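Local coordinates for protein RpfR (Cronobacter turicensis, PDB 6DGG) that contains a PAS domain, a small sensory fold, whose core here holds a molecule of lauric acid, at residues L85-F90 and S105-T110; N7-I12 and R24-Y29. All coordinates share one frame; numbering follows the deposited sequence. Where two conformers were deposited one is given.

Contact 1 (L85-F90 and S105-T110); sequences LFRNKF and SGTDIT. With DAO (lauric acid), chain B.
Leu85, Phe86 and Arg87 pair with Thr107, Gly106 and Ser105 as antiparallel neighbours. Four backbone hydrogen bonds, two at each end, flank the non-hydrogen-bonded pair Phe86–Gly106; there Gly106 CA meets Leu85 O in a CA-H...O contact (3.1 Å).

A polar grip lies on the face bearing Leu85, Arg87 and Thr107. The long Arg87 side chain, extended from CG to NE toward strand 102-108, spans to Thr107, whose beta-branched side chain presents OG1 on the same face; NH1 and NH2 both donate to this oxygen, at 2.9 and 2.8 Å. NH1 also reaches Ser105 O at 3.0 Å, from the opposite face of that carbonyl to Arg87 N. These partners lie in the guanidinium plane and should fix its rotation, while Leu85 CD2 stands 3.8 Å above it, over the centre.

On the other side, the Phe86 ring packs against Gly106 and lauric acid. With no side chain, Gly106 holds its CA 3.5 Å from Phe86 CD1. Lauric acid C5 sits 3.6 Å above the ring centre, so the flat aromatic walls the pocket.

Within the sheet, strand 80-90 is flanked by strand 69-77 beyond Phe86 and Asn88, and strand 102-108 by strand 9-13, where Gly106 meets Val9.

Contact 2 (N7-I12 and R24-Y29); sequences NSVIVI and RLSEEY
In the PAS fold, the first strand of the antiparallel sheet is followed by a second and then by a short helix; here helix 24-30 packs beside strand 9-13 near Val9, which rests against Leu25, Ser26 and Tyr29. The segment axes approach to 6.8 Å and lie at 106°, so the helix runs across the strand and the two meet over a small patch.

Leu25 points at the strand. Its CG stands anti to the backbone N (chi1 -170°), and CD2 lies 3.6 Å from Ser8 N, packing over the backbone of Asn7 and Ser8, while CG meets Val9 CG1 at 4.0 Å. A branched leucine suits this place because it can cover backbone and valine together. Val9 CG1 also touches Tyr29 CD2 at 3.8 Å, the two side chains crossing at about a right angle. The tyrosine thus offers carbon to the valine, while its hydroxyl has Asp108 as partner.

Ser26 is small enough to sit close to the strand, and its buried hydroxyl is hydrogen-bonded to Asn23 OD1, which also accepts from Ile10 N. Val11 and Ser26 both line the lauric acid pocket. Ser26 OG lies against both valines, 3.5 Å from Val9 CB and 3.7 Å from Val11 CG2.

How the contacts relate
Both contacts belong to one PAS domain, their centres about 10 Å apart. They come in series along the chain: contact 2 is complete before contact 1 begins. Strands 9-13 and 102-108 are neighbours in the antiparallel sheet, so the last strand joins the first, and Gly106 N probably donates to Val9 O at 2.8 Å. A second tie is the probable hydrogen bond from the helix of contact 2 to the end of strand 102-108, Tyr29 OH to Asp108 OD2, 2.6 Å. Phe86 and Asn88 from contact 1 and Val11 and Ser26 from contact 2 line the same lauric acid pocket, which therefore draws its walls from residues far apart in sequence.

Contact 1 (L85-F90 and S105-T110)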
loop_
_atom_site.group_PDB
_atom_site.type_symbol
_atom_site.label_atom_id
_atom_site.label_comp_id
_atom_site.label_asym_id
_atom_site.label_seq_id
_atom_site.Cartn_x
_atom_site.Cartn_y
_atom_site.Cartn_z
ATOM N N LEU A 85 -7.828 -4.259 4.020
ATOM C CA LEU A 85 -7.005 -5.291 4.632
ATOM C C LEU A 85 -5.784 -5.456 3.752
ATOM O O LEU A 85 -5.919 -5.764 2.565
ATOM C CB LEU A 85 -7.735 -6.628 4.671
ATOM C CG LEU A 85 -6.894 -7.829 5.165
ATOM C CD1 LEU A 85 -6.831 -7.813 6.672
ATOM C CD2 LEU A 85 -7.398 -9.183 4.668
ATOM N N PHE A 86 -4.606 -5.283 4.330
ATOM C CA PHE A 86 -3.357 -5.504 3.617
ATOM C C PHE A 86 -2.679 -6.754 4.156
ATOM O O PHE A 86 -2.517 -6.909 5.374
ATOM C CB PHE A 86 -2.441 -4.288 3.724
ATOM C CG PHE A 86 -2.827 -3.176 2.811
ATOM C CD1 PHE A 86 -2.576 -3.266 1.452
ATOM C CD2 PHE A 86 -3.456 -2.041 3.295
ATOM C CE1 PHE A 86 -2.940 -2.239 0.602
ATOM C CE2 PHE A 86 -3.828 -1.024 2.433
ATOM C CZ PHE A 86 -3.566 -1.127 1.095
ATOM N N ARG A 87 -2.354 -7.666 3.245
ATOM C CA ARG A 87 -1.555 -8.840 3.544
ATOM C C ARG A 87 -0.137 -8.504 3.095
ATOM O O ARG A 87 0.097 -8.301 1.897
ATOM C CB ARG A 87 -2.088 -10.045 2.772
ATOM C CG ARG A 87 -3.600 -10.280 2.886
ATOM C CD ARG A 87 -4.098 -11.157 1.739
ATOM N NE ARG A 87 -5.560 -11.271 1.659
ATOM C CZ ARG A 87 -6.363 -10.334 1.161
ATOM N NH1 ARG A 87 -5.882 -9.172 0.720
ATOM N NH2 ARG A 87 -7.665 -10.553 1.114
ATOM N N ASN A 88 0.800 -8.445 4.044
ATOM C CA ASN A 88 2.119 -7.869 3.814
ATOM C C ASN A 88 3.216 -8.904 4.027
ATOM O O ASN A 88 3.219 -9.625 5.029
ATOM C CB ASN A 88 2.321 -6.681 4.755
ATOM C CG ASN A 88 1.530 -5.460 4.324
ATOM O OD1 ASN A 88 0.842 -5.469 3.301
ATOM N ND2 ASN A 88 1.628 -4.401 5.104
ATOM N N LYS A 89 4.157 -8.963 3.091
ATOM C CA LYS A 89 5.264 -9.900 3.192
ATOM C C LYS A 89 6.397 -9.386 2.319
ATOM O O LYS A 89 6.185 -8.574 1.415
ATOM C CB LYS A 89 4.853 -11.302 2.737
ATOM C CG LYS A 89 4.520 -11.394 1.248
ATOM C CD LYS A 89 4.066 -12.775 0.849
ATOM C CE LYS A 89 3.663 -12.813 -0.614
ATOM N NZ LYS A 89 2.447 -12.009 -0.886
ATOM N N PHE A 90 7.596 -9.883 2.594
ATOM C CA PHE A 90 8.736 -9.590 1.746
ATOM C C PHE A 90 8.599 -10.307 0.412
ATOM O O PHE A 90 8.002 -11.384 0.315
ATOM C CB PHE A 90 10.024 -10.089 2.392
ATOM C CG PHE A 90 10.539 -9.214 3.498
ATOM C CD1 PHE A 90 10.929 -7.909 3.252
ATOM C CD2 PHE A 90 10.661 -9.713 4.780
ATOM C CE1 PHE A 90 11.418 -7.119 4.274
ATOM C CE2 PHE A 90 11.141 -8.927 5.802
ATOM C CZ PHE A 90 11.526 -7.629 5.546
ATOM N N SER A 105 -0.667 -6.534 -0.338
ATOM C CA SER A 105 -1.755 -7.120 -1.114
ATOM C C SER A 105 -3.071 -6.767 -0.420
ATOM O O SER A 105 -3.429 -7.379 0.596
ATOM C CB SER A 105 -1.538 -8.627 -1.216
ATOM O OG SER A 105 -2.625 -9.288 -1.836
ATOM N N GLY A 106 -3.792 -5.798 -0.977
ATOM C CA GLY A 106 -4.931 -5.180 -0.307
ATOM C C GLY A 106 -6.290 -5.547 -0.878
ATOM O O GLY A 106 -6.459 -5.671 -2.092
ATOM N N THR A 107 -7.257 -5.688 0.026
ATOM C CA THR A 107 -8.667 -5.856 -0.302
ATOM C C THR A 107 -9.446 -4.717 0.346
ATOM O O THR A 107 -9.227 -4.396 1.523
ATOM C CB THR A 107 -9.192 -7.198 0.229
ATOM O OG1 THR A 107 -8.437 -8.268 -0.344
ATOM C CG2 THR A 107 -10.674 -7.398 -0.105
ATOM N N ASP A 108 -10.343 -4.098 -0.419
ATOM C CA ASP A 108 -11.247 -3.086 0.132
ATOM C C ASP A 108 -12.286 -3.781 1.015
ATOM O O ASP A 108 -13.140 -4.522 0.515
ATOM C CB ASP A 108 -11.900 -2.318 -1.017
ATOM C CG ASP A 108 -12.824 -1.193 -0.557
ATOM O OD1 ASP A 108 -13.153 -1.118 0.645
ATOM O OD2 ASP A 108 -13.243 -0.393 -1.432
ATOM N N ILE A 109 -12.196 -3.564 2.325
ATOM C CA ILE A 109 -13.080 -4.205 3.296
ATOM C C ILE A 109 -14.083 -3.215 3.894
ATOM O O ILE A 109 -14.691 -3.496 4.927
ATOM C CB ILE A 109 -12.290 -4.964 4.379
ATOM C CG1 ILE A 109 -11.478 -3.994 5.247
ATOM C CG2 ILE A 109 -11.373 -5.998 3.720
ATOM C CD1 ILE A 109 -10.946 -4.598 6.527
ATOM N N THR A 110 -14.274 -2.069 3.252
ATOM C CA THR A 110 -15.211 -1.071 3.752
ATOM C C THR A 110 -16.610 -1.645 3.788
ATOM O O THR A 110 -17.348 -1.428 4.755
ATOM C CB THR A 110 -15.262 0.187 2.863
ATOM O OG1 THR A 110 -13.934 0.627 2.551
ATOM C CG2 THR A 110 -16.008 1.318 3.572
ATOM O OXT THR A 110 -17.020 -2.310 2.820
HETATM O O1 DAO B . 0.393 -0.236 7.865
HETATM O O2 DAO B . 1.410 -2.126 8.216
HETATM C C1 DAO B . 1.109 -1.177 7.436
HETATM C C2 DAO B . 1.612 -1.119 5.984
HETATM C C3 DAO B . 0.479 -0.756 5.000
HETATM C C4 DAO B . 0.971 -0.329 3.600
HETATM C C5 DAO B . -0.233 -0.123 2.662
HETATM C C6 DAO B . 0.073 0.438 1.251
HETATM C C7 DAO B . -1.042 1.445 0.866
HETATM C C8 DAO B . -1.387 1.535 -0.627
HETATM C C9 DAO B . -2.636 2.416 -0.781
HETATM C C10 DAO B . -2.889 2.928 -2.206
HETATM C C11 DAO B . -3.738 1.972 -3.049
HETATM C C12 DAO B . -5.230 2.140 -2.753
#

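Contact 2 (N7-I12 and R24-Y29)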
loop_
_atom_site.group_PDB
_atom_site.type_symbol
_atom_site.label_atom_id
_atom_site.label_comp_id
_atom_site.label_asym_id
_atom_site.label_seq_id
_atom_site.Cartn_x
_atom_site.Cartn_y
_atom_site.Cartn_z
ATOM N N ASN A 7 -8.716 -8.088 -8.322
ATOM C CA ASN A 7 -9.617 -7.834 -7.209
ATOM C C ASN A 7 -8.922 -7.140 -6.050
ATOM O O ASN A 7 -9.553 -6.898 -5.015
ATOM C CB ASN A 7 -10.189 -9.158 -6.705
ATOM C CG ASN A 7 -10.694 -10.020 -7.822
ATOM O OD1 ASN A 7 -11.540 -9.594 -8.600
ATOM N ND2 ASN A 7 -10.148 -11.229 -7.936
ATOM N N SER A 8 -7.645 -6.829 -6.196
ATOM C CA SER A 8 -6.811 -6.397 -5.093
ATOM C C SER A 8 -6.024 -5.170 -5.510
ATOM O O SER A 8 -5.674 -5.011 -6.679
ATOM C CB SER A 8 -5.820 -7.487 -4.734
ATOM O OG SER A 8 -6.481 -8.716 -4.512
ATOM N N VAL A 9 -5.740 -4.309 -4.541
ATOM C CA VAL A 9 -4.794 -3.215 -4.719
ATOM C C VAL A 9 -3.421 -3.727 -4.305
ATOM O O VAL A 9 -3.216 -4.146 -3.158
ATOM C CB VAL A 9 -5.215 -1.964 -3.930
ATOM C CG1 VAL A 9 -6.497 -1.397 -4.513
ATOM C CG2 VAL A 9 -5.391 -2.251 -2.448
ATOM N N ILE A 10 -2.504 -3.777 -5.263
ATOM C CA ILE A 10 -1.186 -4.376 -5.079
ATOM C C ILE A 10 -0.158 -3.259 -5.191
ATOM O O ILE A 10 -0.011 -2.644 -6.251
ATOM C CB ILE A 10 -0.920 -5.478 -6.120
ATOM C CG1 ILE A 10 -2.008 -6.556 -6.050
ATOM C CG2 ILE A 10 0.444 -6.086 -5.918
ATOM C CD1 ILE A 10 -2.209 -7.208 -4.677
ATOM N N VAL A 11 0.545 -2.993 -4.095
ATOM C CA VAL A 11 1.532 -1.925 -4.017
ATOM C C VAL A 11 2.802 -2.514 -3.423
ATOM O O VAL A 11 2.753 -3.216 -2.406
ATOM C CB VAL A 11 0.999 -0.755 -3.166
ATOM C CG1 VAL A 11 2.025 0.371 -3.068
ATOM C CG2 VAL A 11 -0.321 -0.224 -3.751
ATOM N N ILE A 12 3.936 -2.265 -4.076
ATOM C CA ILE A 12 5.232 -2.727 -3.603
ATOM C C ILE A 12 5.999 -1.516 -3.094
ATOM O O ILE A 12 6.039 -0.476 -3.761
ATOM C CB ILE A 12 5.999 -3.469 -4.706
ATOM C CG1 ILE A 12 5.160 -4.652 -5.200
ATOM C CG2 ILE A 12 7.360 -3.938 -4.197
ATOM C CD1 ILE A 12 5.790 -5.419 -6.347
ATOM N N ARG A 24 -3.320 -1.627 -11.448
ATOM C CA ARG A 24 -4.392 -0.897 -12.118
ATOM C C ARG A 24 -5.541 -0.580 -11.169
ATOM O O ARG A 24 -6.142 0.498 -11.251
ATOM C CB ARG A 24 -4.892 -1.683 -13.326
ATOM C CG ARG A 24 -5.862 -0.912 -14.193
ATOM C CD ARG A 24 -6.114 -1.630 -15.519
ATOM N NE ARG A 24 -4.900 -1.770 -16.321
ATOM C CZ ARG A 24 -4.851 -2.343 -17.521
ATOM N NH1 ARG A 24 -5.952 -2.841 -18.073
ATOM N NH2 ARG A 24 -3.699 -2.416 -18.173
ATOM N N LEU A 25 -5.887 -1.505 -10.273
ATOM C CA LEU A 25 -6.967 -1.203 -9.344
ATOM C C LEU A 25 -6.572 -0.079 -8.395
ATOM O O LEU A 25 -7.418 0.741 -8.018
ATOM C CB LEU A 25 -7.395 -2.461 -8.585
ATOM C CG LEU A 25 -8.675 -2.324 -7.751
ATOM C CD1 LEU A 25 -9.868 -1.865 -8.599
ATOM C CD2 LEU A 25 -9.041 -3.625 -7.042
ATOM N N SER A 26 -5.290 -0.005 -8.026
ATOM C CA SER A 26 -4.800 1.127 -7.248
ATOM C C SER A 26 -4.995 2.433 -8.008
ATOM O O SER A 26 -5.397 3.446 -7.426
ATOM C CB SER A 26 -3.325 0.934 -6.898
ATOM O OG SER A 26 -3.135 -0.232 -6.111
ATOM N N GLU A 27 -4.717 2.425 -9.317
ATOM C CA GLU A 27 -4.963 3.601 -10.144
ATOM C C GLU A 27 -6.437 3.977 -10.132
ATOM O O GLU A 27 -6.781 5.155 -10.022
ATOM C CB GLU A 27 -4.497 3.344 -11.581
ATOM C CG GLU A 27 -3.013 3.017 -11.721
ATOM C CD GLU A 27 -2.590 2.784 -13.151
ATOM O OE1 GLU A 27 -3.453 2.448 -13.996
ATOM O OE2 GLU A 27 -1.389 2.939 -13.458
ATOM N N GLU A 28 -7.331 2.988 -10.254
ATOM C CA GLU A 28 -8.758 3.290 -10.301
ATOM C C GLU A 28 -9.246 3.914 -8.995
ATOM O O GLU A 28 -10.059 4.848 -9.009
ATOM C CB GLU A 28 -9.545 2.031 -10.657
ATOM C CG GLU A 28 -9.292 1.549 -12.082
ATOM C CD GLU A 28 -9.909 0.190 -12.369
ATOM O OE1 GLU A 28 -10.836 -0.217 -11.638
ATOM O OE2 GLU A 28 -9.460 -0.473 -13.327
ATOM N N TYR A 29 -8.744 3.432 -7.852
ATOM C CA TYR A 29 -9.177 3.981 -6.568
ATOM C C TYR A 29 -8.678 5.403 -6.348
ATOM O O TYR A 29 -9.342 6.186 -5.661
ATOM C CB TYR A 29 -8.680 3.105 -5.415
ATOM C CG TYR A 29 -9.655 2.031 -4.991
ATOM C CD1 TYR A 29 -10.711 2.325 -4.133
ATOM C CD2 TYR A 29 -9.518 0.727 -5.432
ATOM C CE1 TYR A 29 -11.613 1.348 -3.745
ATOM C CE2 TYR A 29 -10.414 -0.254 -5.054
ATOM C CZ TYR A 29 -11.454 0.059 -4.198
ATOM O OH TYR A 29 -12.355 -0.908 -3.809
#